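Local coordinates for protein lipase (Rhizopus chinensis, PDB 6A0W) that probably catalyses the hydrolysis of ester bonds in triacylglycerols, and carries an N-terminal polypeptide segment that regulates its affinity for substrate, at residues G6-D11 / S274-T279; K229-P234 / A282-Y287. All blocks are in the same frame, centred on the assembly; numbering follows the deposited sequence.

Contact 1: residues G6-D11 / S274-T279; sequences GGMTLD and SIVPFT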
loop_
_atom_site.group_PDB
_atom_site.type_symbol
_atom_site.label_atom_id
_atom_site.label_comp_id
_atom_site.label_asym_id
_atom_site.label_seq_id
_atom_site.Cartn_x
_atom_site.Cartn_y
_atom_site.Cartn_z
ATOM N N GLY A 6 -5.413 -12.051 15.924
ATOM C CA GLY A 6 -6.629 -12.303 15.159
ATOM C C GLY A 6 -6.641 -13.725 14.614
ATOM O O GLY A 6 -7.016 -13.941 13.460
ATOM N N GLY A 7 -6.114 -14.657 15.410
ATOM C CA GLY A 7 -6.081 -16.086 15.088
ATOM C C GLY A 7 -5.008 -16.506 14.093
ATOM O O GLY A 7 -4.930 -17.673 13.745
ATOM N N MET A 8 -4.165 -15.568 13.666
ATOM C CA MET A 8 -3.178 -15.816 12.628
ATOM C C MET A 8 -1.788 -15.820 13.228
ATOM O O MET A 8 -1.426 -14.929 14.002
ATOM C CB MET A 8 -3.227 -14.701 11.596
ATOM C CG MET A 8 -4.555 -13.987 11.490
ATOM S SD MET A 8 -5.021 -13.954 9.769
ATOM C CE MET A 8 -6.803 -14.181 9.812
ATOM N N THR A 9 -0.938 -16.706 12.737
ATOM C CA THR A 9 0.432 -16.736 13.208
ATOM C C THR A 9 1.278 -15.535 12.770
ATOM O O THR A 9 1.236 -15.129 11.605
ATOM C CB THR A 9 1.112 -18.048 12.763
ATOM O OG1 THR A 9 0.962 -18.240 11.339
ATOM C CG2 THR A 9 0.479 -19.215 13.525
ATOM N N LEU A 10 2.213 -15.147 13.640
ATOM C CA LEU A 10 3.258 -14.183 13.324
ATOM C C LEU A 10 4.490 -14.880 12.796
ATOM O O LEU A 10 5.313 -14.279 12.091
ATOM C CB LEU A 10 3.661 -13.398 14.575
ATOM C CG LEU A 10 2.719 -12.349 15.149
ATOM C CD1 LEU A 10 2.661 -11.166 14.206
ATOM C CD2 LEU A 10 1.338 -12.925 15.397
ATOM N N ASP A 11 4.751 -16.050 13.357
ATOM C CA ASP A 11 5.816 -16.904 12.883
ATOM C C ASP A 11 5.170 -18.125 12.256
ATOM O O ASP A 11 4.177 -18.631 12.763
ATOM C CB ASP A 11 6.725 -17.350 14.026
ATOM C CG ASP A 11 7.376 -16.180 14.738
ATOM O OD1 ASP A 11 8.080 -15.393 14.068
ATOM O OD2 ASP A 11 7.120 -16.026 15.956
ATOM N N SER A 274 -6.744 -17.598 1.094
ATOM C CA SER A 274 -6.690 -19.076 1.049
ATOM C C SER A 274 -5.586 -19.676 1.914
ATOM O O SER A 274 -5.667 -20.853 2.176
ATOM C CB SER A 274 -6.534 -19.592 -0.403
ATOM O OG SER A 274 -5.248 -19.362 -0.929
ATOM N N ILE A 275 -4.570 -18.915 2.347
ATOM C CA ILE A 275 -3.551 -19.460 3.256
ATOM C C ILE A 275 -3.764 -19.161 4.768
ATOM O O ILE A 275 -3.019 -19.641 5.622
ATOM C CB ILE A 275 -2.101 -19.120 2.826
ATOM C CG1 ILE A 275 -1.828 -17.605 2.727
ATOM C CG2 ILE A 275 -1.773 -19.778 1.494
ATOM C CD1 ILE A 275 -1.666 -16.925 4.062
ATOM N N VAL A 276 -4.824 -18.451 5.105
ATOM C CA VAL A 276 -5.140 -18.108 6.480
ATOM C C VAL A 276 -5.519 -19.395 7.212
ATOM O O VAL A 276 -6.218 -20.182 6.634
ATOM C CB VAL A 276 -6.308 -17.113 6.465
ATOM C CG1 VAL A 276 -7.038 -17.025 7.792
ATOM C CG2 VAL A 276 -5.818 -15.729 6.053
ATOM N N PRO A 277 -4.989 -19.685 8.402
ATOM C CA PRO A 277 -4.339 -18.708 9.307
ATOM C C PRO A 277 -2.836 -18.908 9.415
ATOM O O PRO A 277 -2.174 -18.426 10.343
ATOM C CB PRO A 277 -5.014 -18.993 10.654
ATOM C CG PRO A 277 -5.297 -20.477 10.596
ATOM C CD PRO A 277 -5.701 -20.743 9.151
ATOM N N PHE A 278 -2.281 -19.565 8.418
ATOM C CA PHE A 278 -0.869 -19.850 8.405
ATOM C C PHE A 278 -0.149 -18.704 7.728
ATOM O O PHE A 278 0.315 -18.821 6.591
ATOM C CB PHE A 278 -0.603 -21.192 7.693
ATOM C CG PHE A 278 -1.316 -22.358 8.324
ATOM C CD1 PHE A 278 -0.863 -22.891 9.520
ATOM C CD2 PHE A 278 -2.451 -22.890 7.752
ATOM C CE1 PHE A 278 -1.502 -23.956 10.113
ATOM C CE2 PHE A 278 -3.109 -23.942 8.353
ATOM C CZ PHE A 278 -2.632 -24.479 9.530
ATOM N N THR A 279 0.015 -17.618 8.481
ATOM C CA THR A 279 0.607 -16.375 7.985
ATOM C C THR A 279 1.946 -16.119 8.664
ATOM O O THR A 279 2.390 -16.913 9.486
ATOM C CB THR A 279 -0.339 -15.202 8.310
ATOM O OG1 THR A 279 -0.725 -15.291 9.687
ATOM C CG2 THR A 279 -1.602 -15.286 7.449
#
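The small N-terminal hairpin of this lipase lays the edge of strand 8-9, through M8 and T9, against P277 and T279 in the long loop between strands 258-262 and 286-287. Two threonines exchange bonds here. The hydroxyl of T279 donates from OG1 to the carbonyl O of T9 at 2.7 Å, and T9 OG1 donates in turn to the carbonyl O of T279, also at 2.7 Å. In each residue OG1 sits between its own backbone N and carbonyl carbon (chi1 53° in T9, 49° in T279), which brings the hydroxyl round to the facing segment. The two carbonyl oxygens, T9 O and T279 O, are themselves only 3.0 Å apart, a repulsive approach that the two donated hydroxyls probably offset. Beside this pair, T9 N makes a nearly straight bond of 3.2 Å to P277 O.

A cis peptide precedes P277, and F278 N closes back onto I275 O, the pattern of a type VI beta turn; F278 is then the centre of an inverse gamma turn whose bond, from T279 N to P277 O, is weak. P277 O is therefore approached by two backbone donors.

The M8 side chain, bent at chi2 and chi3, carries its methyl end across V276, where CE meets CG1 at 3.5 Å, closer than usual for two carbons. M8 CB lies 3.2 Å from T279 OG1. H235 touches both M8 and V276. Beyond the threonine pair, along the chain, L10 makes backbone bonds with I281, so the N-terminal segment follows the same loop onward, while D11 forms a salt bridge with R114.

Contact 2: residues K229-P234 / A282-Y287; sequences KRDIVP and ADHLTY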
loop_
_atom_site.group_PDB
_atom_site.type_symbol
_atom_site.label_atom_id
_atom_site.label_comp_id
_atom_site.label_asym_id
_atom_site.label_seq_id
_atom_site.Cartn_x
_atom_site.Cartn_y
_atom_site.Cartn_z
ATOM N N LYS A 229 2.971 -13.895 -0.684
ATOM C CA LYS A 229 2.767 -15.205 -0.097
ATOM C C LYS A 229 1.910 -15.171 1.158
ATOM O O LYS A 229 0.702 -14.926 1.063
ATOM C CB LYS A 229 4.128 -15.852 0.153
ATOM C CG LYS A 229 4.938 -16.069 -1.111
ATOM C CD LYS A 229 6.276 -16.741 -0.862
ATOM C CE LYS A 229 7.141 -16.582 -2.081
ATOM N NZ LYS A 229 8.434 -17.262 -1.932
ATOM N N ARG A 230 2.507 -15.466 2.320
ATOM C CA ARG A 230 1.755 -15.642 3.560
ATOM C C ARG A 230 1.786 -14.391 4.477
ATOM O O ARG A 230 1.474 -14.487 5.663
ATOM C CB ARG A 230 2.325 -16.823 4.373
ATOM C CG ARG A 230 2.215 -18.182 3.712
ATOM C CD ARG A 230 2.954 -19.254 4.510
ATOM N NE ARG A 230 2.973 -20.552 3.830
ATOM C CZ ARG A 230 1.940 -21.390 3.810
ATOM N NH1 ARG A 230 0.789 -21.065 4.372
ATOM N NH2 ARG A 230 2.050 -22.558 3.193
ATOM N N ASP A 231 2.169 -13.245 3.934
ATOM C CA ASP A 231 2.228 -11.973 4.697
ATOM C C ASP A 231 0.987 -11.783 5.531
ATOM O O ASP A 231 -0.138 -11.790 5.014
ATOM C CB ASP A 231 2.430 -10.817 3.695
ATOM C CG ASP A 231 2.467 -9.450 4.344
ATOM O OD1 ASP A 231 2.423 -9.402 5.587
ATOM O OD2 ASP A 231 2.631 -8.444 3.593
ATOM N N ILE A 232 1.171 -11.685 6.849
ATOM C CA ILE A 232 0.035 -11.485 7.762
ATOM C C ILE A 232 -0.715 -10.169 7.568
ATOM O O ILE A 232 -1.911 -10.065 7.855
ATOM C CB ILE A 232 0.469 -11.601 9.221
ATOM C CG1 ILE A 232 -0.734 -11.708 10.134
ATOM C CG2 ILE A 232 1.412 -10.485 9.644
ATOM C CD1 ILE A 232 -0.337 -12.127 11.522
ATOM N N VAL A 233 -0.019 -9.141 7.123
ATOM C CA VAL A 233 -0.556 -7.800 7.333
ATOM C C VAL A 233 -1.874 -7.533 6.555
ATOM O O VAL A 233 -2.764 -6.787 7.033
ATOM C CB VAL A 233 0.508 -6.687 7.082
ATOM C CG1 VAL A 233 -0.123 -5.317 7.322
ATOM C CG2 VAL A 233 1.668 -6.824 8.061
ATOM N N PRO A 234 -1.995 -8.100 5.341
ATOM C CA PRO A 234 -3.249 -7.879 4.624
ATOM C C PRO A 234 -4.449 -8.589 5.220
ATOM O O PRO A 234 -5.564 -8.504 4.673
ATOM C CB PRO A 234 -2.943 -8.404 3.208
ATOM C CG PRO A 234 -1.469 -8.123 3.052
ATOM C CD PRO A 234 -0.870 -8.372 4.408
ATOM N N ALA A 282 7.320 -12.408 8.644
ATOM C CA ALA A 282 8.544 -12.458 7.824
ATOM C C ALA A 282 8.168 -12.216 6.356
ATOM O O ALA A 282 8.917 -11.597 5.616
ATOM C CB ALA A 282 9.242 -13.828 7.954
ATOM N N ASP A 283 7.045 -12.777 5.906
ATOM C CA ASP A 283 6.648 -12.596 4.509
ATOM C C ASP A 283 6.291 -11.139 4.152
ATOM O O ASP A 283 6.211 -10.825 2.968
ATOM C CB ASP A 283 5.516 -13.572 4.125
ATOM C CG ASP A 283 6.054 -14.946 3.677
ATOM O OD1 ASP A 283 7.268 -15.063 3.460
ATOM O OD2 ASP A 283 5.267 -15.845 3.386
ATOM N N HIS A 284 6.098 -10.265 5.156
ATOM C CA HIS A 284 5.783 -8.834 4.924
ATOM C C HIS A 284 6.968 -8.068 4.371
ATOM O O HIS A 284 6.803 -6.980 3.778
ATOM C CB HIS A 284 5.334 -8.214 6.244
ATOM C CG HIS A 284 4.811 -6.812 6.151
ATOM N ND1 HIS A 284 3.714 -6.473 5.389
ATOM C CD2 HIS A 284 5.079 -5.718 6.916
ATOM C CE1 HIS A 284 3.325 -5.245 5.697
ATOM N NE2 HIS A 284 4.148 -4.753 6.609
ATOM N N LEU A 285 8.168 -8.654 4.518
ATOM C CA LEU A 285 9.423 -7.908 4.399
ATOM C C LEU A 285 10.098 -7.931 3.053
ATOM O O LEU A 285 11.067 -7.188 2.841
ATOM C CB LEU A 285 10.415 -8.326 5.493
ATOM C CG LEU A 285 9.897 -8.279 6.941
ATOM C CD1 LEU A 285 11.029 -8.613 7.921
ATOM C CD2 LEU A 285 9.268 -6.926 7.297
ATOM N N THR A 286 9.567 -8.735 2.129
ATOM C CA THR A 286 10.140 -8.865 0.791
ATOM C C THR A 286 9.018 -8.993 -0.238
ATOM O O THR A 286 8.081 -9.766 -0.046
ATOM C CB THR A 286 11.043 -10.130 0.706
ATOM O OG1 THR A 286 11.878 -10.184 1.868
ATOM C CG2 THR A 286 11.950 -10.058 -0.532
ATOM N N TYR A 287 9.052 -8.130 -1.242
ATOM C CA TYR A 287 8.087 -8.134 -2.329
ATOM C C TYR A 287 8.901 -8.064 -3.613
ATOM O O TYR A 287 9.642 -7.097 -3.839
ATOM C CB TYR A 287 7.120 -6.916 -2.228
ATOM C CG TYR A 287 5.913 -7.226 -1.346
ATOM C CD1 TYR A 287 6.022 -7.238 0.033
ATOM C CD2 TYR A 287 4.659 -7.457 -1.887
ATOM C CE1 TYR A 287 4.935 -7.546 0.837
ATOM C CE2 TYR A 287 3.551 -7.780 -1.089
ATOM C CZ TYR A 287 3.684 -7.805 0.265
ATOM O OH TYR A 287 2.647 -8.251 1.057
#
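D231 OD2 is gripped by two donors from the facing segment, the hydroxyl of Y287 at 2.5 Å and ND1 of H284 at 2.9 Å. The tyrosine hydroxyl meets the anti lone pair of OD2; the imidazole N-H arrives on the syn side with the oxygen in its ring plane, although ring and carboxylate planes are 59° apart. CG of D231 is anti to its backbone N (chi1 178°), which carries the carboxylate across to H284. Its other oxygen, OD1, accepts from V233 N at 2.9 Å in an Asx turn, so the aspartate is fixed from its own segment too. V233 CG2 covers one face of the imidazole in a CH-pi contact, 3.3 Å from the ring centroid. A further bond runs from R230 N to D283 OD2, at 3.0 Å.

With S172 OG bonded to H284 NE2, this is consistent with the Ser-His-Asp catalytic triad of class 3 lipases, S172 lying on a probable nucleophile elbow. Y287 OH is also bonded to H228 N at the end of strand 223-228, whose T226 packs on the tyrosine, while V233 leans on I117 of helix 113-118.

In the fold
Contacts 1 and 2 lie side by side, their centres 11 Å apart on the same side of the chain's centre, and their segments alternate along the chain. They touch directly: R230 NH1 reaches F278 O at 3.2 Å in a probable hydrogen bond, T279 CB packs 3.3 Å from R230 O, and I232 CD1 comes within 3.4 Å of T9 O. The loop 274-279 leads on to the segment bearing H284, while R230 and I232 flank D231, so the N-terminal segment rests on the second shell of the probable triad. This placement is consistent with its regulation of substrate affinity.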